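PDB 3IQ0: putative Ribokinase II from Escherichia coli O6, which probably transfers the gamma-phosphate of ATP to a sugar hydroxyl with the help of magnesium, acting as a pfkB-family (ribokinase-like) carbohydrate kinase. Local coordinates for residues 241-246 and 278-283; 131-136 and 269-274; 164-169 and 185-190. All blocks are in the same frame, centred on the assembly; numbering follows the deposited sequence.

Contact 1 of 3, residues 241-246 and 278-283; sequences EQFHVE and RALQYA
Leu280 is the residue through which helix 276-290 meets the edge strand 242-245, its side chain aimed at Phe243 and Val245. Its first torsion (chi1 -170°) turns CG toward the strand, and at the second CD2 lies opposite CA (about -172°), extended far enough to touch both residues. This methyl approaches the Phe243 ring obliquely; the modelled distance from Leu280 CD2 to Phe243 CE1, 3.2 Å, is shorter than normal carbon contact and doubtful in detail. Ring and leucine advance on each other from facing sides, and Glu241 CD lies at the ring's edge, in its plane. Outside the segments His277 stacks on Phe243, and the ring of Tyr236, from the adjacent strand, meets it. Val245 and Leu280 lie alongside, running opposite ways: Val245 CG1 is 3.8 Å from Leu280 CD2, while Val245 CG2 is 4.0 Å from Leu280 CG. The helix here packs beside the last strand of the nine-stranded central sheet of the ribokinase fold, the two segment axes only 28° from parallel and 8.9 Å apart at closest approach. The side chain of Val245 is about 6 Å from the bound ATP. Gln281 starts beside Val245, the CA atoms of the pair being 6.7 Å apart, but its amide turns off from the strand. Tyr282 and Ala283 then serve other helices, Tyr282 reaching helix 303-312 and Ala283 touching Phe262.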
loop_
_atom_site.group_PDB
_atom_site.type_symbol
_atom_site.label_atom_id
_atom_site.label_comp_id
_atom_site.label_asym_id
_atom_site.label_seq_id
_atom_site.Cartn_x
_atom_site.Cartn_y
_atom_site.Cartn_z
ATOM N N GLU B 241 -2.890 -22.792 40.192
ATOM C CA GLU B 241 -1.710 -23.531 39.767
ATOM C C GLU B 241 -0.713 -22.710 38.964
ATOM O O GLU B 241 -0.969 -21.559 38.600
ATOM C CB GLU B 241 -2.129 -24.775 38.979
ATOM C CG GLU B 241 -2.816 -24.489 37.661
ATOM C CD GLU B 241 -3.469 -25.724 37.077
ATOM O OE1 GLU B 241 -2.878 -26.818 37.188
ATOM O OE2 GLU B 241 -4.569 -25.600 36.499
ATOM N N GLN B 242 0.431 -23.327 38.694
ATOM C CA GLN B 242 1.511 -22.684 37.962
ATOM C C GLN B 242 2.429 -23.762 37.406
ATOM O O GLN B 242 2.888 -24.629 38.150
ATOM C CB GLN B 242 2.290 -21.783 38.920
ATOM C CG GLN B 242 3.482 -21.063 38.327
ATOM C CD GLN B 242 4.221 -20.236 39.368
ATOM O OE1 GLN B 242 4.890 -20.777 40.245
ATOM N NE2 GLN B 242 4.087 -18.917 39.284
ATOM N N PHE B 243 2.684 -23.723 36.102
ATOM C CA PHE B 243 3.569 -24.701 35.481
ATOM C C PHE B 243 4.100 -24.211 34.141
ATOM O O PHE B 243 3.585 -23.249 33.572
ATOM C CB PHE B 243 2.858 -26.047 35.321
ATOM C CG PHE B 243 1.652 -25.997 34.442
ATOM C CD1 PHE B 243 1.777 -26.093 33.061
ATOM C CD2 PHE B 243 0.383 -25.858 34.996
ATOM C CE1 PHE B 243 0.653 -26.055 32.242
ATOM C CE2 PHE B 243 -0.747 -25.817 34.189
ATOM C CZ PHE B 243 -0.612 -25.916 32.807
ATOM N N HIS B 244 5.133 -24.884 33.647
ATOM C CA HIS B 244 5.771 -24.500 32.399
ATOM C C HIS B 244 6.197 -25.714 31.575
ATOM O O HIS B 244 6.346 -26.813 32.108
ATOM C CB HIS B 244 6.965 -23.585 32.739
ATOM C CG HIS B 244 8.072 -23.600 31.730
ATOM N ND1 HIS B 244 8.959 -24.650 31.613
ATOM C CD2 HIS B 244 8.453 -22.682 30.810
ATOM C CE1 HIS B 244 9.838 -24.376 30.665
ATOM N NE2 HIS B 244 9.554 -23.187 30.163
ATOM N N VAL B 245 6.359 -25.509 30.271
ATOM C CA VAL B 245 6.784 -26.567 29.361
ATOM C C VAL B 245 7.992 -26.098 28.550
ATOM O O VAL B 245 8.125 -24.910 28.247
ATOM C CB VAL B 245 5.657 -26.970 28.376
ATOM C CG1 VAL B 245 4.462 -27.496 29.145
ATOM C CG2 VAL B 245 5.259 -25.782 27.515
ATOM N N GLU B 246 8.874 -27.032 28.212
ATOM C CA GLU B 246 10.063 -26.710 27.438
ATOM C C GLU B 246 9.707 -26.609 25.969
ATOM O O GLU B 246 8.706 -27.172 25.528
ATOM C CB GLU B 246 11.121 -27.800 27.595
ATOM C CG GLU B 246 11.599 -28.041 29.005
ATOM C CD GLU B 246 12.642 -29.138 29.061
ATOM O OE1 GLU B 246 12.323 -30.280 28.667
ATOM O OE2 GLU B 246 13.779 -28.856 29.490
ATOM N N ARG B 278 -2.693 -30.033 28.969
ATOM C CA ARG B 278 -2.738 -30.525 27.599
ATOM C C ARG B 278 -2.703 -29.356 26.619
ATOM O O ARG B 278 -1.924 -29.349 25.664
ATOM C CB ARG B 278 -4.012 -31.339 27.373
ATOM C CG ARG B 278 -3.850 -32.826 27.573
ATOM C CD ARG B 278 -3.485 -33.507 26.264
ATOM N NE ARG B 278 -4.352 -34.653 26.005
ATOM C CZ ARG B 278 -5.680 -34.584 25.947
ATOM N NH1 ARG B 278 -6.295 -33.422 26.129
ATOM N NH2 ARG B 278 -6.397 -35.674 25.713
ATOM N N ALA B 279 -3.549 -28.365 26.873
ATOM C CA ALA B 279 -3.638 -27.192 26.021
ATOM C C ALA B 279 -2.307 -26.448 25.888
ATOM O O ALA B 279 -1.977 -25.949 24.812
ATOM C CB ALA B 279 -4.716 -26.258 26.551
ATOM N N LEU B 280 -1.542 -26.373 26.974
ATOM C CA LEU B 280 -0.265 -25.683 26.924
ATOM C C LEU B 280 0.752 -26.442 26.071
ATOM O O LEU B 280 1.515 -25.830 25.320
ATOM C CB LEU B 280 0.296 -25.475 28.333
ATOM C CG LEU B 280 1.520 -24.555 28.393
ATOM C CD1 LEU B 280 1.105 -23.139 28.039
ATOM C CD2 LEU B 280 2.135 -24.592 29.785
ATOM N N GLN B 281 0.773 -27.767 26.179
ATOM C CA GLN B 281 1.721 -28.534 25.384
ATOM C C GLN B 281 1.334 -28.472 23.906
ATOM O O GLN B 281 2.202 -28.422 23.042
ATOM C CB GLN B 281 1.785 -29.997 25.856
ATOM C CG GLN B 281 0.709 -30.910 25.296
ATOM C CD GLN B 281 0.871 -32.360 25.752
ATOM O OE1 GLN B 281 1.920 -32.979 25.554
ATOM N NE2 GLN B 281 -0.174 -32.904 26.363
ATOM N N TYR B 282 0.032 -28.478 23.619
ATOM C CA TYR B 282 -0.452 -28.410 22.236
ATOM C C TYR B 282 -0.178 -27.038 21.625
ATOM O O TYR B 282 0.265 -26.941 20.481
ATOM C CB TYR B 282 -1.950 -28.725 22.171
ATOM C CG TYR B 282 -2.230 -30.197 21.954
ATOM C CD1 TYR B 282 -1.801 -31.148 22.875
ATOM C CD2 TYR B 282 -2.866 -30.643 20.796
ATOM C CE1 TYR B 282 -1.991 -32.505 22.649
ATOM C CE2 TYR B 282 -3.061 -31.999 20.560
ATOM C CZ TYR B 282 -2.616 -32.924 21.491
ATOM O OH TYR B 282 -2.777 -34.271 21.256
ATOM N N ALA B 283 -0.441 -25.980 22.390
ATOM C CA ALA B 283 -0.184 -24.628 21.910
ATOM C C ALA B 283 1.313 -24.510 21.645
ATOM O O ALA B 283 1.729 -24.034 20.593
ATOM C CB ALA B 283 -0.613 -23.600 22.954
#

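Contact 2 of 3, residues 131-136 and 269-274; sequences CTHFHI and CRQLGF
Strand 131-137 and the end of helix 258-271 come no nearer than 9.1 Å between the CA atoms of His133 and Gln271, so long side chains must bridge the gap. Gln271 does so with a chain bent at chi2 (-47°), which brings its amide over one face of the His133 imidazole. The amide carbon CD sits 3.6 Å above the ring plane, over its centre, and the two planes are turned 54° apart. Although Gln271 OE1 is 2.9 Å from His133 NE2, the oxygen lies above the ring face and the angle is poor, so this is a close polar contact and not a hydrogen bond. The ring is held at its edge instead: Thr132 OG1 lies in the ring plane and hydrogen-bonds His133 ND1 at 3.1 Å, while the same hydroxyl also bonds Ser4 OG. Next to Gln271, Arg270 NH1 donates to a lone pair of Phe274 O at 3.0 Å; the bond is bent (137° at the hydrogen), its acceptor tilted out of the guanidinium plane, and Arg270 also forms a salt bridge with Glu224. Backbone bonds from Phe274 N to Cys269 O and from Gly273 N to Arg270 O, with Gly273 at positive phi, make a Schellman motif that ends helix 258-271 beside strand 131-137 of the central sheet of the ribokinase fold.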
loop_
_atom_site.group_PDB
_atom_site.type_symbol
_atom_site.label_atom_id
_atom_site.label_comp_id
_atom_site.label_asym_id
_atom_site.label_seq_id
_atom_site.Cartn_x
_atom_site.Cartn_y
_atom_site.Cartn_z
ATOM N N CYS B 131 -21.411 -15.841 20.048
ATOM C CA CYS B 131 -19.996 -15.780 20.385
ATOM C C CYS B 131 -19.820 -15.886 21.890
ATOM O O CYS B 131 -20.269 -15.020 22.643
ATOM C CB CYS B 131 -19.365 -14.482 19.894
ATOM S SG CYS B 131 -17.634 -14.349 20.380
ATOM N N THR B 132 -19.159 -16.956 22.318
ATOM C CA THR B 132 -18.905 -17.212 23.732
ATOM C C THR B 132 -17.455 -16.885 24.092
ATOM O O THR B 132 -17.093 -16.821 25.268
ATOM C CB THR B 132 -19.157 -18.695 24.066
ATOM O OG1 THR B 132 -18.302 -19.509 23.253
ATOM C CG2 THR B 132 -20.611 -19.075 23.797
ATOM N N HIS B 133 -16.624 -16.718 23.068
ATOM C CA HIS B 133 -15.220 -16.399 23.263
ATOM C C HIS B 133 -14.786 -15.380 22.226
ATOM O O HIS B 133 -14.913 -15.609 21.026
ATOM C CB HIS B 133 -14.353 -17.655 23.145
ATOM C CG HIS B 133 -14.451 -18.572 24.327
ATOM N ND1 HIS B 133 -15.624 -19.196 24.691
ATOM C CD2 HIS B 133 -13.516 -18.972 25.221
ATOM C CE1 HIS B 133 -15.408 -19.945 25.760
ATOM N NE2 HIS B 133 -14.137 -19.825 26.101
ATOM N N PHE B 134 -14.285 -14.248 22.700
ATOM C CA PHE B 134 -13.835 -13.189 21.815
ATOM C C PHE B 134 -12.369 -12.932 22.100
ATOM O O PHE B 134 -11.976 -12.709 23.250
ATOM C CB PHE B 134 -14.641 -11.912 22.059
ATOM C CG PHE B 134 -14.454 -10.868 21.002
ATOM C CD1 PHE B 134 -15.015 -11.029 19.743
ATOM C CD2 PHE B 134 -13.722 -9.715 21.267
ATOM C CE1 PHE B 134 -14.853 -10.059 18.760
ATOM C CE2 PHE B 134 -13.553 -8.735 20.290
ATOM C CZ PHE B 134 -14.119 -8.908 19.035
ATOM N N HIS B 135 -11.562 -12.966 21.045
ATOM C CA HIS B 135 -10.131 -12.760 21.185
ATOM C C HIS B 135 -9.672 -11.434 20.595
ATOM O O HIS B 135 -10.033 -11.074 19.476
ATOM C CB HIS B 135 -9.373 -13.897 20.517
ATOM C CG HIS B 135 -7.890 -13.766 20.632
ATOM N ND1 HIS B 135 -7.207 -14.065 21.788
ATOM C CD2 HIS B 135 -6.969 -13.303 19.756
ATOM C CE1 HIS B 135 -5.925 -13.791 21.619
ATOM N NE2 HIS B 135 -5.754 -13.327 20.396
ATOM N N ILE B 136 -8.861 -10.716 21.362
ATOM C CA ILE B 136 -8.355 -9.420 20.937
ATOM C C ILE B 136 -6.839 -9.412 20.764
ATOM O O ILE B 136 -6.109 -9.905 21.618
ATOM C CB ILE B 136 -8.740 -8.322 21.956
ATOM C CG1 ILE B 136 -10.257 -8.143 21.968
ATOM C CG2 ILE B 136 -8.077 -7.006 21.590
ATOM C CD1 ILE B 136 -10.753 -7.315 23.139
ATOM N N CYS B 269 -8.035 -25.496 21.667
ATOM C CA CYS B 269 -7.869 -26.706 22.467
ATOM C C CYS B 269 -8.680 -26.637 23.741
ATOM O O CYS B 269 -9.231 -27.644 24.193
ATOM C CB CYS B 269 -6.400 -26.934 22.798
ATOM S SG CYS B 269 -5.477 -27.518 21.391
ATOM N N ARG B 270 -8.745 -25.451 24.331
ATOM C CA ARG B 270 -9.526 -25.274 25.540
ATOM C C ARG B 270 -11.005 -25.459 25.200
ATOM O O ARG B 270 -11.751 -26.027 25.993
ATOM C CB ARG B 270 -9.260 -23.891 26.145
ATOM C CG ARG B 270 -7.865 -23.778 26.735
ATOM C CD ARG B 270 -7.719 -24.667 27.972
ATOM N NE ARG B 270 -8.213 -23.997 29.171
ATOM C CZ ARG B 270 -8.429 -24.594 30.339
ATOM N NH1 ARG B 270 -8.203 -25.896 30.482
ATOM N NH2 ARG B 270 -8.855 -23.881 31.372
ATOM N N GLN B 271 -11.421 -24.994 24.020
ATOM C CA GLN B 271 -12.819 -25.153 23.599
ATOM C C GLN B 271 -13.147 -26.632 23.401
ATOM O O GLN B 271 -14.303 -27.041 23.522
ATOM C CB GLN B 271 -13.106 -24.419 22.288
ATOM C CG GLN B 271 -13.310 -22.913 22.416
ATOM C CD GLN B 271 -14.253 -22.542 23.549
ATOM O OE1 GLN B 271 -13.824 -22.335 24.687
ATOM N NE2 GLN B 271 -15.546 -22.467 23.246
ATOM N N LEU B 272 -12.134 -27.431 23.084
ATOM C CA LEU B 272 -12.347 -28.858 22.875
ATOM C C LEU B 272 -12.222 -29.615 24.197
ATOM O O LEU B 272 -12.164 -30.840 24.220
ATOM C CB LEU B 272 -11.350 -29.399 21.843
ATOM C CG LEU B 272 -11.429 -28.756 20.449
ATOM C CD1 LEU B 272 -10.318 -29.292 19.574
ATOM C CD2 LEU B 272 -12.788 -29.025 19.817
ATOM N N GLY B 273 -12.179 -28.870 25.298
ATOM C CA GLY B 273 -12.105 -29.480 26.615
ATOM C C GLY B 273 -10.766 -29.942 27.169
ATOM O O GLY B 273 -10.736 -30.659 28.168
ATOM N N PHE B 274 -9.660 -29.560 26.538
ATOM C CA PHE B 274 -8.339 -29.952 27.035
ATOM C C PHE B 274 -8.088 -29.244 28.365
ATOM O O PHE B 274 -8.531 -28.113 28.547
ATOM C CB PHE B 274 -7.241 -29.520 26.054
ATOM C CG PHE B 274 -7.121 -30.385 24.831
ATOM C CD1 PHE B 274 -8.232 -31.012 24.281
ATOM C CD2 PHE B 274 -5.896 -30.514 24.190
ATOM C CE1 PHE B 274 -8.123 -31.751 23.105
ATOM C CE2 PHE B 274 -5.776 -31.248 23.015
ATOM C CZ PHE B 274 -6.895 -31.868 22.470
#

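Contact 3 of 3, residues 164-169 and 185-190; sequences ISFDPN and HFVLEL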
loop_
_atom_site.group_PDB
_atom_site.type_symbol
_atom_site.label_atom_id
_atom_site.label_comp_id
_atom_site.label_asym_id
_atom_site.label_seq_id
_atom_site.Cartn_x
_atom_site.Cartn_y
_atom_site.Cartn_z
ATOM N N ILE B 164 -13.334 -13.239 27.356
ATOM C CA ILE B 164 -12.431 -12.393 26.585
ATOM C C ILE B 164 -10.972 -12.851 26.747
ATOM O O ILE B 164 -10.497 -13.066 27.863
ATOM C CB ILE B 164 -12.547 -10.909 27.054
ATOM C CG1 ILE B 164 -14.002 -10.431 26.954
ATOM C CG2 ILE B 164 -11.627 -10.011 26.221
ATOM C CD1 ILE B 164 -14.557 -10.355 25.540
ATOM N N SER B 165 -10.270 -13.030 25.629
ATOM C CA SER B 165 -8.860 -13.411 25.661
ATOM C C SER B 165 -8.138 -12.228 25.040
ATOM O O SER B 165 -8.665 -11.571 24.139
ATOM C CB SER B 165 -8.602 -14.697 24.855
ATOM O OG SER B 165 -9.104 -14.594 23.537
ATOM N N PHE B 166 -6.931 -11.955 25.510
ATOM C CA PHE B 166 -6.194 -10.795 25.021
ATOM C C PHE B 166 -4.712 -11.080 24.847
ATOM O O PHE B 166 -4.051 -11.569 25.768
ATOM C CB PHE B 166 -6.419 -9.640 26.009
ATOM C CG PHE B 166 -5.621 -8.392 25.715
ATOM C CD1 PHE B 166 -5.448 -7.938 24.412
ATOM C CD2 PHE B 166 -5.113 -7.625 26.759
ATOM C CE1 PHE B 166 -4.785 -6.732 24.148
ATOM C CE2 PHE B 166 -4.449 -6.414 26.508
ATOM C CZ PHE B 166 -4.288 -5.970 25.196
ATOM N N ASP B 167 -4.204 -10.778 23.653
ATOM C CA ASP B 167 -2.802 -10.974 23.315
ATOM C C ASP B 167 -2.190 -9.601 23.025
ATOM O O ASP B 167 -2.440 -9.005 21.979
ATOM C CB ASP B 167 -2.671 -11.864 22.079
ATOM C CG ASP B 167 -1.236 -12.025 21.631
ATOM O OD1 ASP B 167 -0.395 -11.181 21.989
ATOM O OD2 ASP B 167 -0.952 -12.994 20.902
ATOM N N PRO B 168 -1.356 -9.098 23.946
ATOM C CA PRO B 168 -0.695 -7.798 23.834
ATOM C C PRO B 168 0.477 -7.716 22.861
ATOM O O PRO B 168 1.559 -7.278 23.247
ATOM C CB PRO B 168 -0.254 -7.532 25.268
ATOM C CG PRO B 168 0.204 -8.892 25.687
ATOM C CD PRO B 168 -0.922 -9.789 25.175
ATOM N N ASN B 169 0.265 -8.117 21.611
ATOM C CA ASN B 169 1.337 -8.070 20.620
ATOM C C ASN B 169 1.405 -6.667 20.031
ATOM O O ASN B 169 1.322 -6.483 18.819
ATOM C CB ASN B 169 1.088 -9.103 19.511
ATOM C CG ASN B 169 -0.139 -8.785 18.675
ATOM O OD1 ASN B 169 -1.158 -8.350 19.197
ATOM N ND2 ASN B 169 -0.047 -9.019 17.366
ATOM N N HIS B 185 -5.046 -0.803 28.552
ATOM C CA HIS B 185 -5.294 -1.055 29.966
ATOM C C HIS B 185 -6.776 -1.307 30.165
ATOM O O HIS B 185 -7.176 -2.077 31.033
ATOM C CB HIS B 185 -4.832 0.132 30.811
ATOM C CG HIS B 185 -3.397 0.047 31.224
ATOM N ND1 HIS B 185 -2.958 -0.806 32.212
ATOM C CD2 HIS B 185 -2.294 0.679 30.755
ATOM C CE1 HIS B 185 -1.646 -0.696 32.336
ATOM N NE2 HIS B 185 -1.220 0.197 31.464
ATOM N N PHE B 186 -7.587 -0.657 29.339
ATOM C CA PHE B 186 -9.030 -0.818 29.403
ATOM C C PHE B 186 -9.378 -2.272 29.101
ATOM O O PHE B 186 -10.098 -2.927 29.859
ATOM C CB PHE B 186 -9.699 0.089 28.377
ATOM C CG PHE B 186 -11.194 -0.032 28.347
ATOM C CD1 PHE B 186 -11.987 0.778 29.150
ATOM C CD2 PHE B 186 -11.809 -0.971 27.528
ATOM C CE1 PHE B 186 -13.376 0.653 29.139
ATOM C CE2 PHE B 186 -13.197 -1.106 27.510
ATOM C CZ PHE B 186 -13.981 -0.292 28.317
ATOM N N VAL B 187 -8.866 -2.768 27.980
ATOM C CA VAL B 187 -9.120 -4.141 27.562
ATOM C C VAL B 187 -8.632 -5.145 28.598
ATOM O O VAL B 187 -9.298 -6.144 28.865
ATOM C CB VAL B 187 -8.436 -4.442 26.214
ATOM C CG1 VAL B 187 -8.577 -5.921 25.874
ATOM C CG2 VAL B 187 -9.055 -3.580 25.115
ATOM N N LEU B 188 -7.469 -4.876 29.180
ATOM C CA LEU B 188 -6.895 -5.766 30.183
ATOM C C LEU B 188 -7.819 -5.981 31.377
ATOM O O LEU B 188 -7.905 -7.088 31.911
ATOM C CB LEU B 188 -5.549 -5.217 30.672
ATOM C CG LEU B 188 -4.839 -6.055 31.743
ATOM C CD1 LEU B 188 -4.680 -7.479 31.238
ATOM C CD2 LEU B 188 -3.484 -5.447 32.085
ATOM N N GLU B 189 -8.512 -4.926 31.792
ATOM C CA GLU B 189 -9.416 -5.004 32.939
ATOM C C GLU B 189 -10.654 -5.860 32.651
ATOM O O GLU B 189 -11.349 -6.288 33.570
ATOM C CB GLU B 189 -9.843 -3.593 33.359
ATOM C CG GLU B 189 -8.692 -2.609 33.529
ATOM C CD GLU B 189 -7.662 -3.059 34.553
ATOM O OE1 GLU B 189 -8.023 -3.209 35.739
ATOM O OE2 GLU B 189 -6.487 -3.260 34.169
ATOM N N LEU B 190 -10.920 -6.108 31.373
ATOM C CA LEU B 190 -12.070 -6.911 30.971
ATOM C C LEU B 190 -11.624 -8.263 30.434
ATOM O O LEU B 190 -12.439 -9.041 29.930
ATOM C CB LEU B 190 -12.863 -6.186 29.888
ATOM C CG LEU B 190 -13.417 -4.808 30.242
ATOM C CD1 LEU B 190 -14.005 -4.170 28.995
ATOM C CD2 LEU B 190 -14.468 -4.939 31.335
#
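A CH-pi contact joins Phe166 and Val187, whose side chains cross at about a right angle. The CG1 methyl of Val187 stands over the centre of the Phe166 ring, 3.9 Å from the centroid and 11° off the ring normal. Val187 CG1 is anti to the backbone N (chi1 174°), and this extends it from the helix onto the ring. Toward the rim of the opposite face lies Pro168 N, 4.2 Å above the plane of the Phe166 ring. A looser apolar contact comes from Leu188, whose CA is oblique to the ring and whose CB is 4.5 Å from Phe166 CE2. These contacts lie inside a beta-alpha-beta unit of the central sheet, in which strand 163-167 is followed by helix 178-189 and then by the neighbouring parallel strand 193-194. A third kind of contact sets carbon against a carbonyl: Leu190 O, just past the helix, presses on the branch of Ile164, 3.4 Å from CB and 3.6 Å from CG1. That oxygen also receives a weak hydrogen bond from Lys158 NZ. The polar groups of 164-169 look to other partners: Ser165 OG bonds His135 ND1, and Asp167 forms a salt bridge with Lys228. Beyond the strand, Pro168 is the centre of an inverse gamma turn, and Asn169 touches the bound ATP while its OD1 accepts from Ser139 N.

All three contacts pack helices against one mixed central sheet. Strands 131-137 and 163-167, used by contacts 2 and 3, are neighbours within it, joined by a backbone bond from Ile136 N to Ser165 O, whereas strand 242-245 of contact 1 forms an edge. Centres of contacts 2 and 3 are 15 Å apart, those of 1 and 2 16 Å, and those of 1 and 3 21 Å, with nearest atoms about 11 Å apart. Along the chain, contact 3 nests inside the loop closed by contact 2, then contact 1 opens before contact 2 closes. Consecutive helices 258-271 and 276-290 join contacts 1 and 2 through Tyr282 and Phe274. Val245 and Asn169 place contacts 1 and 3 in the neighbourhood of the nucleotide.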